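Local coordinates for protein cellulose 1,4-beta-cellobiosidase (Thermobifida fusca, PDB 4JJJ) that probably hydrolyses cellulose to cellobiose as a family 48 glycoside hydrolase, this chain being the catalytic (alpha/alpha)6 domain of a longer modular cellulase, at residues A[46-49]-A[50-54]; A[220-223]-A[224-227]; A[387-390]-A[391-394]; A[271-275]-A[276-280]. The protein carries 1 engineered substitution. All coordinates share one frame; numbering follows the deposited sequence. Where two conformers were deposited one is given.

Contact 1: residues A[46-49]-A[50-54]; sequences HQTT and SEAFS. With ZN (zinc ion), chain B; BGC (beta-D-glucopyranose), chain C.
T49 is the N-cap of helix 50-67 and sits where strand 47-49 runs into that helix, in the (alpha/alpha)6 catalytic domain of family 48. Its OG1 accepts from A52 N at 2.8 Å on a nearly straight path (N-H...O 163°), closing off an amide of the first helical turn. That position of OG1 follows from the torsion: with chi1 at 56° it lies between the backbone N and the carbonyl carbon and so faces the turn. The first turn is completed by F53 N, which donates to T49 O, and the same carbonyl oxygen lies at the edge of the F53 ring. The tight side is where T48, A52 and F53 meet. T48 OG1 comes within 3.3 Å of A52 CB while it is hydrogen-bonded to P30 O, and T48 CG2 approaches CE2 of F53 obliquely. The Phe ring itself packs on V29 and P30 of strand 27-30.

Beyond T49 the contact gives way to water and sugar. E51, its CG anti to the backbone N (chi1 163°), runs alongside T49 in the same direction and carries its carboxylate on into the glycan pocket. E51 is predicted to be the proton donor. OE2 receives O4 of the glucose of chain C at 2.6 Å, and OE1 receives O3 at 2.5 Å. Just before the strand, H46 ND1 binds a zinc ion that D153 also binds. Between cap and carboxylate, a water lies 2.6 Å from T49 OG1 and donates to E51 OE1 at 2.7 Å.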
loop_
_atom_site.group_PDB
_atom_site.type_symbol
_atom_site.label_atom_id
_atom_site.label_comp_id
_atom_site.label_asym_id
_atom_site.label_seq_id
_atom_site.Cartn_x
_atom_site.Cartn_y
_atom_site.Cartn_z
ATOM N N HIS A 46 7.251 13.370 6.826
ATOM C CA HIS A 46 6.063 14.152 6.897
ATOM C C HIS A 46 5.382 14.315 5.547
ATOM O O HIS A 46 4.445 15.087 5.412
ATOM C CB HIS A 46 6.346 15.509 7.524
ATOM C CG HIS A 46 6.669 15.427 8.984
ATOM N ND1 HIS A 46 6.905 16.519 9.801
ATOM C CD2 HIS A 46 6.781 14.344 9.784
ATOM C CE1 HIS A 46 7.154 16.095 11.028
ATOM N NE2 HIS A 46 7.056 14.782 11.048
ATOM N N GLN A 47 5.679 13.375 4.618
ATOM C CA GLN A 47 4.687 12.968 3.725
ATOM C C GLN A 47 3.672 12.203 4.514
ATOM O O GLN A 47 3.936 11.828 5.623
ATOM C CB GLN A 47 5.276 12.075 2.615
ATOM C CG GLN A 47 6.148 12.873 1.633
ATOM C CD GLN A 47 6.982 12.032 0.734
ATOM O OE1 GLN A 47 7.254 10.849 1.005
ATOM N NE2 GLN A 47 7.466 12.616 -0.368
ATOM N N THR A 48 2.557 11.850 3.935
ATOM C CA THR A 48 1.708 10.809 4.446
ATOM C C THR A 48 1.059 10.060 3.289
ATOM O O THR A 48 1.312 10.293 2.102
ATOM C CB THR A 48 0.619 11.302 5.403
ATOM O OG1 THR A 48 0.230 10.162 6.231
ATOM C CG2 THR A 48 -0.567 11.951 4.790
ATOM N N THR A 49 0.280 9.081 3.664
ATOM C CA THR A 49 -0.140 8.020 2.768
ATOM C C THR A 49 -1.560 7.646 3.010
ATOM O O THR A 49 -2.097 7.815 4.148
ATOM C CB THR A 49 0.686 6.719 2.976
ATOM O OG1 THR A 49 0.591 6.312 4.332
ATOM C CG2 THR A 49 2.143 7.016 2.643
ATOM N N SER A 50 -2.178 7.050 2.024
ATOM C CA SER A 50 -3.484 6.486 2.213
ATOM C C SER A 50 -3.381 5.326 3.224
ATOM O O SER A 50 -4.342 5.054 3.990
ATOM C CB SER A 50 -4.165 6.124 0.889
ATOM O OG SER A 50 -3.414 5.156 0.226
ATOM N N GLU A 51 -2.260 4.646 3.276
ATOM C CA GLU A 51 -2.000 3.709 4.296
ATOM C C GLU A 51 -2.229 4.331 5.680
ATOM O O GLU A 51 -2.866 3.753 6.544
ATOM C CB GLU A 51 -0.564 3.164 4.111
ATOM C CG GLU A 51 0.034 2.462 5.321
ATOM C CD GLU A 51 1.443 2.056 5.002
ATOM O OE1 GLU A 51 2.385 2.784 5.388
ATOM O OE2 GLU A 51 1.621 1.031 4.252
ATOM N N ALA A 52 -1.543 5.432 5.950
ATOM C CA ALA A 52 -1.694 6.082 7.267
ATOM C C ALA A 52 -3.111 6.400 7.588
ATOM O O ALA A 52 -3.553 6.200 8.715
ATOM C CB ALA A 52 -0.825 7.286 7.360
ATOM N N PHE A 53 -3.844 6.897 6.573
ATOM C CA PHE A 53 -5.263 7.163 6.825
ATOM C C PHE A 53 -6.086 5.934 7.150
ATOM O O PHE A 53 -6.847 5.958 8.094
ATOM C CB PHE A 53 -5.914 7.970 5.656
ATOM C CG PHE A 53 -5.756 9.439 5.723
ATOM C CD1 PHE A 53 -6.682 10.220 6.470
ATOM C CD2 PHE A 53 -4.767 10.112 5.003
ATOM C CE1 PHE A 53 -6.566 11.585 6.494
ATOM C CE2 PHE A 53 -4.661 11.480 5.124
ATOM C CZ PHE A 53 -5.570 12.209 5.754
ATOM N N SER A 54 -5.754 4.794 6.514
ATOM C CA SER A 54 -6.463 3.559 6.844
ATOM C C SER A 54 -6.196 3.128 8.255
ATOM O O SER A 54 -7.068 2.612 8.952
ATOM C CB SER A 54 -6.188 2.471 5.824
ATOM O OG SER A 54 -4.865 1.977 5.814
HETATM ZN ZN ZN B . 7.263 18.469 9.071
HETATM C C2 BGC C . 6.616 1.251 5.045
HETATM C C3 BGC C . 5.164 1.126 4.589
HETATM C C4 BGC C . 5.072 0.228 3.321
HETATM C C5 BGC C . 5.873 -1.089 3.479
HETATM C C6 BGC C . 5.912 -1.847 2.173
HETATM C C1 BGC C . 7.277 -0.106 5.204
HETATM O O2 BGC C . 6.667 1.904 6.307
HETATM O O3 BGC C . 4.669 2.467 4.352
HETATM O O4 BGC C . 3.679 -0.042 3.060
HETATM O O5 BGC C . 7.195 -0.757 3.921
HETATM O O6 BGC C . 6.480 -1.059 1.145
HETATM O O HOH W 1 2.336 5.432 5.991
HETATM O O HOH W 2 8.285 19.206 10.828
HETATM O O HOH W 3 8.660 18.681 7.544
#

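Contact 2: residues A[220-223]-A[224-227]; sequences TNAP and NADA. Engineered in segment 224-227: N224 (natural residue Asp). With BGC (beta-D-glucopyranose), chain D; BGC (beta-D-glucopyranose), chain E.
The backbone leaves strand 216-220 and enters helix 223-242 with A222 at the N-cap, where A222 O accepts from D226 N at 3.2 Å in the carbonyl plane and, weakly, from A225 N, while A227 N reaches P223 O at 2.9 Å. P223 occupies the first helical position, where a proline suits because its nitrogen has no proton to offer.

N221 and D226 meet from opposite directions. N221 ND2 donates to D226 OD2 at 2.9 Å, almost straight. The oxygen lies in the plane of the amide, but the donor approaches from above the carboxylate, 64° out of its plane, and the two flat groups stand 81° apart. OD2 also accepts from M146 N, while a water that accepts from A222 N lies 2.7 Å from OD1. Two N-H donors on OD2 limit the carboxylate's rotation and would favour its charged form. A222 CB and A225 CB touch at 4.3 Å.

The sugar side belongs to the strand end: O6 of the glucose of chain E donates to N221 O at 2.8 Å, and T220 OG1 lies 3.0 Å from O2 of the glucose of chain D. N224 is engineered; its natural Asp is the predicted nucleophile, in an inverting family probably acting on the attacking water. The amide extends away from the turn with CG anti to the backbone N (chi1 -160°), and OD1 has a weak bond from R424. Helix 250-263 covers the turn through L263 and M259, while S50 of helix 50-67 packs on A222 and A225, and S54 on A225.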
loop_
_atom_site.group_PDB
_atom_site.type_symbol
_atom_site.label_atom_id
_atom_site.label_comp_id
_atom_site.label_asym_id
_atom_site.label_seq_id
_atom_site.Cartn_x
_atom_site.Cartn_y
_atom_site.Cartn_z
ATOM N N THR A 220 -3.176 8.014 -8.080
ATOM C CA THR A 220 -2.976 6.610 -7.979
ATOM C C THR A 220 -3.483 6.082 -6.665
ATOM O O THR A 220 -3.124 6.566 -5.612
ATOM C CB THR A 220 -1.541 6.211 -8.048
ATOM O OG1 THR A 220 -0.880 6.849 -9.178
ATOM C CG2 THR A 220 -1.421 4.693 -8.209
ATOM N N ASN A 221 -4.330 5.041 -6.709
ATOM C CA ASN A 221 -4.804 4.361 -5.561
ATOM C C ASN A 221 -3.704 3.414 -5.037
ATOM O O ASN A 221 -2.959 2.812 -5.803
ATOM C CB ASN A 221 -5.962 3.435 -5.921
ATOM C CG ASN A 221 -6.809 3.041 -4.749
ATOM O OD1 ASN A 221 -6.781 1.880 -4.344
ATOM N ND2 ASN A 221 -7.557 3.967 -4.247
ATOM N N ALA A 222 -3.786 3.153 -3.713
ATOM C CA ALA A 222 -3.016 2.093 -3.024
ATOM C C ALA A 222 -4.056 1.098 -2.496
ATOM O O ALA A 222 -4.591 1.277 -1.405
ATOM C CB ALA A 222 -2.207 2.746 -1.892
ATOM N N PRO A 223 -4.349 0.052 -3.248
ATOM C CA PRO A 223 -5.475 -0.844 -2.898
ATOM C C PRO A 223 -5.271 -1.554 -1.561
ATOM O O PRO A 223 -6.245 -1.894 -0.883
ATOM C CB PRO A 223 -5.510 -1.841 -4.085
ATOM C CG PRO A 223 -4.950 -1.022 -5.229
ATOM C CD PRO A 223 -3.863 -0.141 -4.603
ATOM N N ASN A 224 -4.053 -1.777 -1.164
ATOM C CA ASN A 224 -3.779 -2.350 0.178
ATOM C C ASN A 224 -4.453 -1.473 1.252
ATOM O O ASN A 224 -5.061 -1.984 2.205
ATOM C CB ASN A 224 -2.282 -2.444 0.461
ATOM C CG ASN A 224 -1.897 -3.433 1.559
ATOM O OD1 ASN A 224 -2.603 -4.268 1.977
ATOM N ND2 ASN A 224 -0.633 -3.306 1.923
ATOM N N ALA A 225 -4.347 -0.141 1.072
ATOM C CA ALA A 225 -4.913 0.862 2.018
ATOM C C ALA A 225 -6.422 0.987 1.880
ATOM O O ALA A 225 -7.060 0.969 2.947
ATOM C CB ALA A 225 -4.216 2.216 1.856
ATOM N N ASP A 226 -6.968 1.085 0.673
ATOM C CA ASP A 226 -8.420 1.267 0.586
ATOM C C ASP A 226 -9.118 -0.024 1.047
ATOM O O ASP A 226 -10.103 0.077 1.733
ATOM C CB ASP A 226 -8.866 1.709 -0.844
ATOM C CG ASP A 226 -8.596 3.133 -1.123
ATOM O OD1 ASP A 226 -7.588 3.681 -0.677
ATOM O OD2 ASP A 226 -9.310 3.726 -1.915
ATOM N N ALA A 227 -8.532 -1.181 0.831
ATOM C CA ALA A 227 -9.143 -2.429 1.301
ATOM C C ALA A 227 -9.070 -2.446 2.815
ATOM O O ALA A 227 -9.977 -2.907 3.513
ATOM C CB ALA A 227 -8.424 -3.661 0.715
HETATM C C2 BGC D . 2.459 5.149 -8.564
HETATM C C3 BGC D . 1.909 5.026 -9.938
HETATM C C4 BGC D . 2.668 4.004 -10.802
HETATM C C5 BGC D . 2.752 2.712 -9.951
HETATM C C6 BGC D . 3.458 1.641 -10.772
HETATM C C1 BGC D . 2.528 3.773 -7.922
HETATM O O2 BGC D . 1.694 6.041 -7.794
HETATM O O3 BGC D . 1.914 6.301 -10.470
HETATM O O4 BGC D . 1.902 3.648 -11.985
HETATM O O5 BGC D . 3.357 2.907 -8.676
HETATM O O6 BGC D . 4.867 1.951 -10.748
HETATM C C2 BGC E . 3.798 1.607 -3.760
HETATM C C3 BGC E . 4.061 2.434 -5.019
HETATM C C4 BGC E . 2.754 2.766 -5.662
HETATM C C5 BGC E . 1.770 3.453 -4.755
HETATM C C6 BGC E . 0.422 3.761 -5.395
HETATM C C1 BGC E . 2.736 2.307 -2.960
HETATM O O1 BGC E . 2.400 1.506 -1.816
HETATM O O2 BGC E . 4.981 1.373 -2.967
HETATM O O3 BGC E . 4.841 1.592 -5.905
HETATM O O4 BGC E . 3.148 3.797 -6.635
HETATM O O5 BGC E . 1.532 2.567 -3.647
HETATM O O6 BGC E . -0.137 2.521 -5.916
HETATM O O HOH W 4 -5.254 4.515 -1.779
#

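Contact 3: residues A[387-390]-A[391-394]; sequences TPPT and GLSQ
P389 O receives L392 N at 3.1 Å, the hydrogen bond that closes the turn running from P389 to L392. The N-H points well at the oxygen (159°), yet the donor stands above the carbonyl plane, 39° out of it. T390 and G391 form the two corners between. G391 has a positive phi, in a backbone conformation at which a side chain would be jammed against T390 O, and glycine relieves that conflict.

The apolar half of the contact rests on one methyl of L392. Its CG is anti to the backbone N (chi1 -176°), which carries the branch back toward P388 and P389, the residue before the turn and its first residue. There CD2 meets CB of P388 at 3.8 Å, and it also touches CD of P389 at 4.2 Å, so a single methyl bridges consecutive pyrrolidine rings. CB of the leucine lies 3.4 Å from P389 O, close beside the closing bond. W381 of a loop and Y399 of strand 398-401 add to this packing, each touching both P388 and L392.

P389, T390 and G391 are exposed at the crest of the turn, whereas P388 is buried. The outgoing chain is fastened by Q474, whose NE2 binds G391 O and whose OE1 accepts from S393 N. Q394 then begins strand 394-395, an outermost strand of a four-stranded antiparallel sheet. The arrangement is a type II beta turn, with glycine at its third position, in the surface loop between strands 376-378 and 394-395.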
loop_
_atom_site.group_PDB
_atom_site.type_symbol
_atom_site.label_atom_id
_atom_site.label_comp_id
_atom_site.label_asym_id
_atom_site.label_seq_id
_atom_site.Cartn_x
_atom_site.Cartn_y
_atom_site.Cartn_z
ATOM N N THR A 387 7.231 -11.797 -22.987
ATOM C CA THR A 387 7.201 -13.264 -23.010
ATOM C C THR A 387 7.849 -13.806 -21.789
ATOM O O THR A 387 9.036 -13.598 -21.505
ATOM C CB THR A 387 8.052 -13.694 -24.229
ATOM O OG1 THR A 387 7.359 -13.211 -25.380
ATOM C CG2 THR A 387 8.177 -15.249 -24.154
ATOM N N PRO A 388 7.075 -14.498 -20.938
ATOM C CA PRO A 388 7.753 -15.081 -19.817
ATOM C C PRO A 388 8.514 -16.343 -20.137
ATOM O O PRO A 388 8.182 -16.952 -21.193
ATOM C CB PRO A 388 6.606 -15.418 -18.875
ATOM C CG PRO A 388 5.413 -14.935 -19.497
ATOM C CD PRO A 388 5.676 -14.840 -20.969
ATOM N N PRO A 389 9.401 -16.772 -19.232
ATOM C CA PRO A 389 10.167 -17.997 -19.499
ATOM C C PRO A 389 9.253 -19.173 -19.711
ATOM O O PRO A 389 8.196 -19.377 -19.012
ATOM C CB PRO A 389 11.020 -18.231 -18.259
ATOM C CG PRO A 389 10.852 -17.053 -17.364
ATOM C CD PRO A 389 9.816 -16.140 -17.942
ATOM N N THR A 390 9.623 -20.049 -20.613
ATOM C CA THR A 390 8.859 -21.265 -20.805
ATOM C C THR A 390 8.802 -22.140 -19.501
ATOM O O THR A 390 9.790 -22.238 -18.804
ATOM C CB THR A 390 9.555 -22.089 -21.888
ATOM O OG1 THR A 390 9.560 -21.265 -23.060
ATOM C CG2 THR A 390 8.778 -23.331 -22.247
ATOM N N GLY A 391 7.623 -22.667 -19.215
ATOM C CA GLY A 391 7.496 -23.470 -18.017
ATOM C C GLY A 391 7.195 -22.694 -16.722
ATOM O O GLY A 391 6.975 -23.304 -15.644
ATOM N N LEU A 392 7.181 -21.364 -16.814
ATOM C CA LEU A 392 6.804 -20.586 -15.625
ATOM C C LEU A 392 5.394 -20.942 -15.194
ATOM O O LEU A 392 4.451 -20.995 -16.012
ATOM C CB LEU A 392 6.895 -19.119 -15.916
ATOM C CG LEU A 392 6.613 -18.124 -14.721
ATOM C CD1 LEU A 392 7.588 -18.331 -13.623
ATOM C CD2 LEU A 392 6.597 -16.731 -15.336
ATOM N N SER A 393 5.253 -21.068 -13.865
ATOM C CA SER A 393 3.967 -21.346 -13.232
ATOM C C SER A 393 2.867 -20.341 -13.584
ATOM O O SER A 393 3.095 -19.139 -13.720
ATOM C CB SER A 393 4.147 -21.370 -11.690
ATOM O OG SER A 393 3.028 -21.906 -11.056
ATOM N N GLN A 394 1.612 -20.795 -13.592
ATOM C CA GLN A 394 0.482 -19.925 -13.891
ATOM C C GLN A 394 -0.647 -20.049 -12.859
ATOM O O GLN A 394 -0.800 -21.094 -12.175
ATOM C CB GLN A 394 -0.054 -20.179 -15.260
ATOM C CG GLN A 394 0.907 -19.743 -16.345
ATOM C CD GLN A 394 0.310 -19.955 -17.713
ATOM O OE1 GLN A 394 0.258 -21.092 -18.145
ATOM N NE2 GLN A 394 -0.179 -18.935 -18.352
#

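Contact 4: residues A[271-275]-A[276-280]; sequences YFKKI and GNCVG. With BGC (beta-D-glucopyranose), chain F.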
loop_
_atom_site.group_PDB
_atom_site.type_symbol
_atom_site.label_atom_id
_atom_site.label_comp_id
_atom_site.label_asym_id
_atom_site.label_seq_id
_atom_site.Cartn_x
_atom_site.Cartn_y
_atom_site.Cartn_z
ATOM N N TYR A 271 -4.522 -2.255 -18.877
ATOM C CA TYR A 271 -5.150 -1.716 -20.055
ATOM C C TYR A 271 -6.362 -2.550 -20.490
ATOM O O TYR A 271 -6.746 -2.581 -21.691
ATOM C CB TYR A 271 -4.131 -1.576 -21.189
ATOM C CG TYR A 271 -3.130 -0.494 -20.929
ATOM C CD1 TYR A 271 -3.491 0.826 -21.045
ATOM C CD2 TYR A 271 -1.805 -0.838 -20.510
ATOM C CE1 TYR A 271 -2.551 1.857 -20.737
ATOM C CE2 TYR A 271 -0.884 0.170 -20.205
ATOM C CZ TYR A 271 -1.304 1.501 -20.321
ATOM O OH TYR A 271 -0.310 2.466 -20.036
ATOM N N PHE A 272 -7.054 -3.124 -19.531
ATOM C CA PHE A 272 -8.252 -3.882 -19.709
ATOM C C PHE A 272 -8.070 -4.972 -20.798
ATOM O O PHE A 272 -9.007 -5.237 -21.519
ATOM C CB PHE A 272 -9.450 -2.942 -19.993
ATOM C CG PHE A 272 -9.789 -2.037 -18.821
ATOM C CD1 PHE A 272 -10.592 -2.502 -17.786
ATOM C CD2 PHE A 272 -9.261 -0.727 -18.753
ATOM C CE1 PHE A 272 -10.772 -1.655 -16.691
ATOM C CE2 PHE A 272 -9.498 0.106 -17.671
ATOM C CZ PHE A 272 -10.229 -0.401 -16.612
ATOM N N LYS A 273 -6.890 -5.537 -20.867
ATOM C CA LYS A 273 -6.710 -6.725 -21.728
ATOM C C LYS A 273 -7.416 -7.893 -21.174
ATOM O O LYS A 273 -7.571 -8.095 -19.958
ATOM C CB LYS A 273 -5.287 -7.110 -21.795
ATOM C CG LYS A 273 -4.332 -6.129 -22.376
ATOM C CD LYS A 273 -4.397 -5.952 -23.839
ATOM C CE LYS A 273 -3.011 -5.626 -24.424
ATOM N NZ LYS A 273 -3.247 -5.490 -25.897
ATOM N N LYS A 274 -7.788 -8.810 -22.058
ATOM C CA LYS A 274 -8.311 -10.051 -21.576
ATOM C C LYS A 274 -7.265 -10.770 -20.727
ATOM O O LYS A 274 -6.065 -10.868 -21.078
ATOM C CB LYS A 274 -8.605 -10.951 -22.760
ATOM C CG LYS A 274 -9.196 -12.328 -22.446
ATOM C CD LYS A 274 -9.495 -13.036 -23.792
ATOM C CE LYS A 274 -10.114 -14.400 -23.595
ATOM N NZ LYS A 274 -11.558 -14.339 -23.222
ATOM N N ILE A 275 -7.711 -11.309 -19.607
ATOM C CA ILE A 275 -6.804 -12.082 -18.772
ATOM C C ILE A 275 -6.467 -13.433 -19.305
ATOM O O ILE A 275 -7.358 -14.203 -19.745
ATOM C CB ILE A 275 -7.366 -12.294 -17.352
ATOM C CG1 ILE A 275 -7.746 -10.965 -16.703
ATOM C CG2 ILE A 275 -6.392 -13.167 -16.554
ATOM C CD1 ILE A 275 -6.588 -10.054 -16.415
ATOM N N GLY A 276 -5.192 -13.738 -19.337
ATOM C CA GLY A 276 -4.746 -15.106 -19.517
ATOM C C GLY A 276 -3.918 -15.266 -20.768
ATOM O O GLY A 276 -4.363 -14.915 -21.827
ATOM N N ASN A 277 -2.739 -15.832 -20.575
ATOM C CA ASN A 277 -1.747 -16.045 -21.653
ATOM C C ASN A 277 -1.629 -14.783 -22.514
ATOM O O ASN A 277 -1.636 -14.780 -23.745
ATOM C CB ASN A 277 -2.153 -17.281 -22.422
ATOM C CG ASN A 277 -2.220 -18.517 -21.496
ATOM O OD1 ASN A 277 -1.290 -18.809 -20.822
ATOM N ND2 ASN A 277 -3.381 -19.141 -21.384
ATOM N N CYS A 278 -1.522 -13.637 -21.822
ATOM C CA CYS A 278 -1.611 -12.343 -22.463
ATOM C C CYS A 278 -0.197 -11.975 -22.782
ATOM O O CYS A 278 0.467 -11.184 -22.045
ATOM C CB CYS A 278 -2.252 -11.332 -21.514
ATOM S SG CYS A 278 -2.597 -9.708 -22.227
ATOM N N VAL A 279 0.273 -12.452 -23.962
ATOM C CA VAL A 279 1.682 -12.358 -24.320
ATOM C C VAL A 279 1.683 -11.657 -25.687
ATOM O O VAL A 279 1.036 -12.145 -26.616
ATOM C CB VAL A 279 2.354 -13.723 -24.422
ATOM C CG1 VAL A 279 3.767 -13.604 -24.901
ATOM C CG2 VAL A 279 2.364 -14.379 -23.068
ATOM N N GLY A 280 2.398 -10.550 -25.788
ATOM C CA GLY A 280 2.457 -9.751 -27.013
ATOM C C GLY A 280 1.442 -8.623 -26.919
ATOM O O GLY A 280 0.237 -8.837 -27.013
HETATM C C2 BGC F . 0.618 8.359 -17.927
HETATM C C3 BGC F . -0.516 9.001 -18.716
HETATM C C4 BGC F . -1.214 7.937 -19.603
HETATM C C5 BGC F . -1.634 6.757 -18.723
HETATM C C6 BGC F . -2.197 5.568 -19.574
HETATM C C1 BGC F . 0.049 7.214 -17.092
HETATM O O2 BGC F . 1.136 9.361 -17.074
HETATM O O3 BGC F . 0.068 10.037 -19.540
HETATM O O4 BGC F . -2.420 8.457 -20.162
HETATM O O5 BGC F . -0.478 6.266 -18.033
HETATM O O6 BGC F . -1.204 4.990 -20.420
HETATM O O HOH W 5 -5.686 -12.984 -22.975
#
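C278 belongs to a disulfide-bearing loop between helix 250-263 and strand 302-306, and its sulfur, bonded to C284, is what meets the preceding segment. SG lies 3.8 Å from K273 CB and about as far from K274 O, so it rests in the bend between a lysine side chain and the next carbonyl. The sulfur is anti to the backbone N (chi1 -174°), which turns it toward K273. That lysine chain is bent and takes its ammonium elsewhere, to the carbonyls of P124, A281 and C284, with the ring of Y385 in a cation-pi contact.

C278 is also the centre of an inverse gamma turn from N277 to V279, directly after G276. No direct hydrogen bond joins 271-275 to 276-280; a water spans them, donating to K274 O at 2.9 Å and to G276 O at 2.6 Å. G276 N is held by N379 OD1, and I275 packs on N379 and M398.

At the start of the segment Y271 lines the glycan pocket that also holds T220 and N221. Y271 OH donates to O6 of the glucose of chain F at 2.7 Å, and this oxygen lies in the plane of the ring at its edge.

In the fold
Along the chain the order is contacts 1, 2, 4, 3, all within the family 48 catalytic domain. Contacts 1 and 2 lie centrally, their centres about 11 Å apart, and touch where helices 50-67 and 223-242 start: S50 OG meets A222 CB at 3.4 Å. This brings the predicted proton donor E51 to about 5 Å from engineered N224, between side chains. Contacts 3 and 4 are peripheral, centres about 14 Å apart, and touch through Q394 NE2 and N277 OD1, a probable hydrogen bond of 2.7 Å. Through Y271, contact 4 shares with contact 2 a glycan pocket distinct from that of E51; contact 3 lies about 29 Å from contact 2, centre to centre.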